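GAF (Saccharomyces cerevisiae, PDB 1F5M) catalyses the thioredoxin-dependent reduction of free methionine-(R)-sulfoxide to methionine, using a GAF domain, and takes part in protection against oxidative stress. Local coordinates at residues 162-165 / 166-170. Sequence-based numbering, arbitrary orientation.
Sequences DKEF and LEKLA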
ATOM      1  N   ASP B 162      12.066  14.386 -11.635  1.00 20.58           N
ATOM      2  CA  ASP B 162      11.394  13.273 -10.964  1.00 22.16           C
ATOM      3  C   ASP B 162      12.338  12.068 -10.973  1.00 22.15           C
ATOM      4  O   ASP B 162      12.458  11.345  -9.982  1.00 21.32           O
ATOM      5  CB  ASP B 162      10.114  12.920 -11.714  1.00 21.63           C
ATOM      6  CG  ASP B 162       9.115  14.049 -11.676  1.00 24.09           C
ATOM      7  OD1 ASP B 162       8.960  14.600 -10.572  1.00 19.40           O
ATOM      8  OD2 ASP B 162       8.511  14.368 -12.724  1.00 24.04           O
ATOM      9  N   LYS B 163      12.993  11.850 -12.103  1.00 21.31           N
ATOM     10  CA  LYS B 163      13.936  10.745 -12.241  1.00 22.67           C
ATOM     11  C   LYS B 163      15.099  10.899 -11.278  1.00 22.93           C
ATOM     12  O   LYS B 163      15.594   9.909 -10.692  1.00 25.52           O
ATOM     13  CB  LYS B 163      14.520  10.707 -13.665  1.00 22.31           C
ATOM     14  CG  LYS B 163      15.717   9.681 -13.778  1.00 23.76           C
ATOM     15  CD  LYS B 163      16.402   9.725 -15.160  1.00 24.21           C
ATOM     16  CE  LYS B 163      17.714   8.932 -15.143  1.00 26.55           C
ATOM     17  NZ  LYS B 163      18.288   8.947 -16.509  1.00 26.46           N
ATOM     18  N   GLU B 164      15.586  12.139 -11.165  1.00 23.21           N
ATOM     19  CA  GLU B 164      16.729  12.406 -10.329  1.00 23.04           C
ATOM     20  C   GLU B 164      16.374  12.088  -8.880  1.00 23.53           C
ATOM     21  O   GLU B 164      17.135  11.367  -8.214  1.00 23.93           O
ATOM     22  CB  GLU B 164      17.178  13.866 -10.447  1.00 24.51           C
ATOM     23  CG  GLU B 164      18.452  14.155  -9.690  1.00 27.69           C
ATOM     24  CD  GLU B 164      19.054  15.506 -10.031  1.00 31.54           C
ATOM     25  OE1 GLU B 164      20.276  15.530 -10.212  1.00 31.98           O
ATOM     26  OE2 GLU B 164      18.324  16.538 -10.125  1.00 35.18           O
ATOM     27  N   PHE B 165      15.257  12.606  -8.392  1.00 23.73           N
ATOM     28  CA  PHE B 165      14.871  12.311  -7.002  1.00 26.86           C
ATOM     29  C   PHE B 165      14.474  10.859  -6.793  1.00 26.66           C
ATOM     30  O   PHE B 165      14.773  10.276  -5.735  1.00 28.28           O
ATOM     31  CB  PHE B 165      13.739  13.230  -6.505  1.00 30.60           C
ATOM     32  CG  PHE B 165      14.241  14.565  -5.923  1.00 37.82           C
ATOM     33  CD1 PHE B 165      14.172  15.761  -6.672  1.00 39.71           C
ATOM     34  CD2 PHE B 165      14.820  14.618  -4.636  1.00 39.48           C
ATOM     35  CE1 PHE B 165      14.667  16.988  -6.158  1.00 40.97           C
ATOM     36  CE2 PHE B 165      15.332  15.850  -4.094  1.00 40.27           C
ATOM     37  CZ  PHE B 165      15.252  17.035  -4.855  1.00 41.91           C
ATOM     38  N   LEU B 166      13.806  10.243  -7.765  1.00 24.27           N
ATOM     39  CA  LEU B 166      13.400   8.861  -7.531  1.00 22.89           C
ATOM     40  C   LEU B 166      14.600   7.927  -7.589  1.00 24.43           C
ATOM     41  O   LEU B 166      14.581   6.868  -6.949  1.00 23.09           O
ATOM     42  CB  LEU B 166      12.343   8.412  -8.524  1.00 22.28           C
ATOM     43  CG  LEU B 166      10.996   9.099  -8.387  1.00 20.80           C
ATOM     44  CD1 LEU B 166      10.093   8.688  -9.576  1.00 23.00           C
ATOM     45  CD2 LEU B 166      10.336   8.687  -7.090  1.00 20.11           C
ATOM     46  N   GLU B 167      15.637   8.276  -8.358  1.00 22.09           N
ATOM     47  CA  GLU B 167      16.802   7.395  -8.393  1.00 23.69           C
ATOM     48  C   GLU B 167      17.560   7.535  -7.082  1.00 23.65           C
ATOM     49  O   GLU B 167      18.237   6.610  -6.689  1.00 25.80           O
ATOM     50  CB  GLU B 167      17.719   7.681  -9.611  1.00 26.21           C
ATOM     51  CG  GLU B 167      17.061   7.211 -10.923  1.00 28.61           C
ATOM     52  CD  GLU B 167      18.002   7.135 -12.118  1.00 32.15           C
ATOM     53  OE1 GLU B 167      19.049   7.815 -12.093  1.00 29.81           O
ATOM     54  OE2 GLU B 167      17.680   6.393 -13.091  1.00 34.12           O
ATOM     55  N   LYS B 168      17.454   8.671  -6.394  1.00 23.10           N
ATOM     56  CA  LYS B 168      18.144   8.816  -5.110  1.00 24.87           C
ATOM     57  C   LYS B 168      17.385   7.953  -4.097  1.00 25.51           C
ATOM     58  O   LYS B 168      17.988   7.277  -3.251  1.00 24.42           O
ATOM     59  CB  LYS B 168      18.083  10.238  -4.605  1.00 26.14           C
ATOM     60  CG  LYS B 168      19.082  11.191  -5.257  1.00 28.31           C
ATOM     61  CD  LYS B 168      18.743  12.652  -4.882  1.00 30.87           C
ATOM     62  CE  LYS B 168      19.755  13.603  -5.525  1.00 32.54           C
ATOM     63  NZ  LYS B 168      19.426  15.035  -5.300  1.00 34.23           N
ATOM     64  N   LEU B 169      16.062   7.973  -4.230  1.00 21.20           N
ATOM     65  CA  LEU B 169      15.196   7.218  -3.338  1.00 21.28           C
ATOM     66  C   LEU B 169      15.423   5.721  -3.485  1.00 21.04           C
ATOM     67  O   LEU B 169      15.370   4.985  -2.501  1.00 23.31           O
ATOM     68  CB  LEU B 169      13.719   7.530  -3.621  1.00 20.04           C
ATOM     69  CG  LEU B 169      12.696   6.754  -2.749  1.00 20.03           C
ATOM     70  CD1 LEU B 169      12.918   7.094  -1.258  1.00 19.32           C
ATOM     71  CD2 LEU B 169      11.271   7.158  -3.166  1.00 21.81           C
ATOM     72  N   ALA B 170      15.628   5.280  -4.719  1.00 20.55           N
ATOM     73  CA  ALA B 170      15.855   3.892  -5.020  1.00 21.33           C
ATOM     74  C   ALA B 170      17.156   3.457  -4.346  1.00 24.08           C
ATOM     75  O   ALA B 170      17.263   2.344  -3.847  1.00 26.02           O
ATOM     76  CB  ALA B 170      15.918   3.676  -6.589  1.00 21.56           C
TER
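Leu166 N and Glu167 N donate to Asp162 O and Lys163 O, each at 2.8 Å, and Leu169 N reaches Phe165 O at 3.0 Å: i to i+4 backbone bonds of helix 160-176. The fourth bond of this kind, Lys168 N to Glu164 O, is longer at 3.3 Å, and Lys168 N also makes a weak, bent bond (125° at the hydrogen) to Phe165 O, which therefore receives two N-H groups. The ammonium of Lys168 makes a cation-pi contact with Phe165, NZ 4.7 Å from the ring centroid and 25° off its normal. The lysine gets there by a first torsion that sets CG beside its own backbone N (chi1 -79°) and by an extended chain, whose CG and CD pass Glu164 O on the way. Four residues apart on the helix, Lys163 crosses the carboxylate of Glu167 with its methylenes rather than its charge: Lys163 CE is 3.3 Å from Glu167 OE2, while NZ stays 4.3 Å from that oxygen, beyond a salt bridge. Glu167 OE2 is instead hydrogen-bonded to Thr110 OG1. The buried carboxylate of Asp162 is likewise satisfied elsewhere, OD1 by Tyr57 OH and Lys21 NZ, OD2 by Asp159 N just before the helix. Leu166 lays CG against Asp162 O at 3.1 Å and packs with Ala170 on strands 131-138 and 144-152 of the GAF sheet, whereas Phe165 and Leu169 meet helix 21-36. The charged chains add a cation-pi contact and a probably modest attraction between Lys163 and Glu167; the firmer carboxylate bonds link this helix to Lys21 of helix 21-36, Tyr57 of helix 42-59 and Thr110, with Asp159 a local partner at its start.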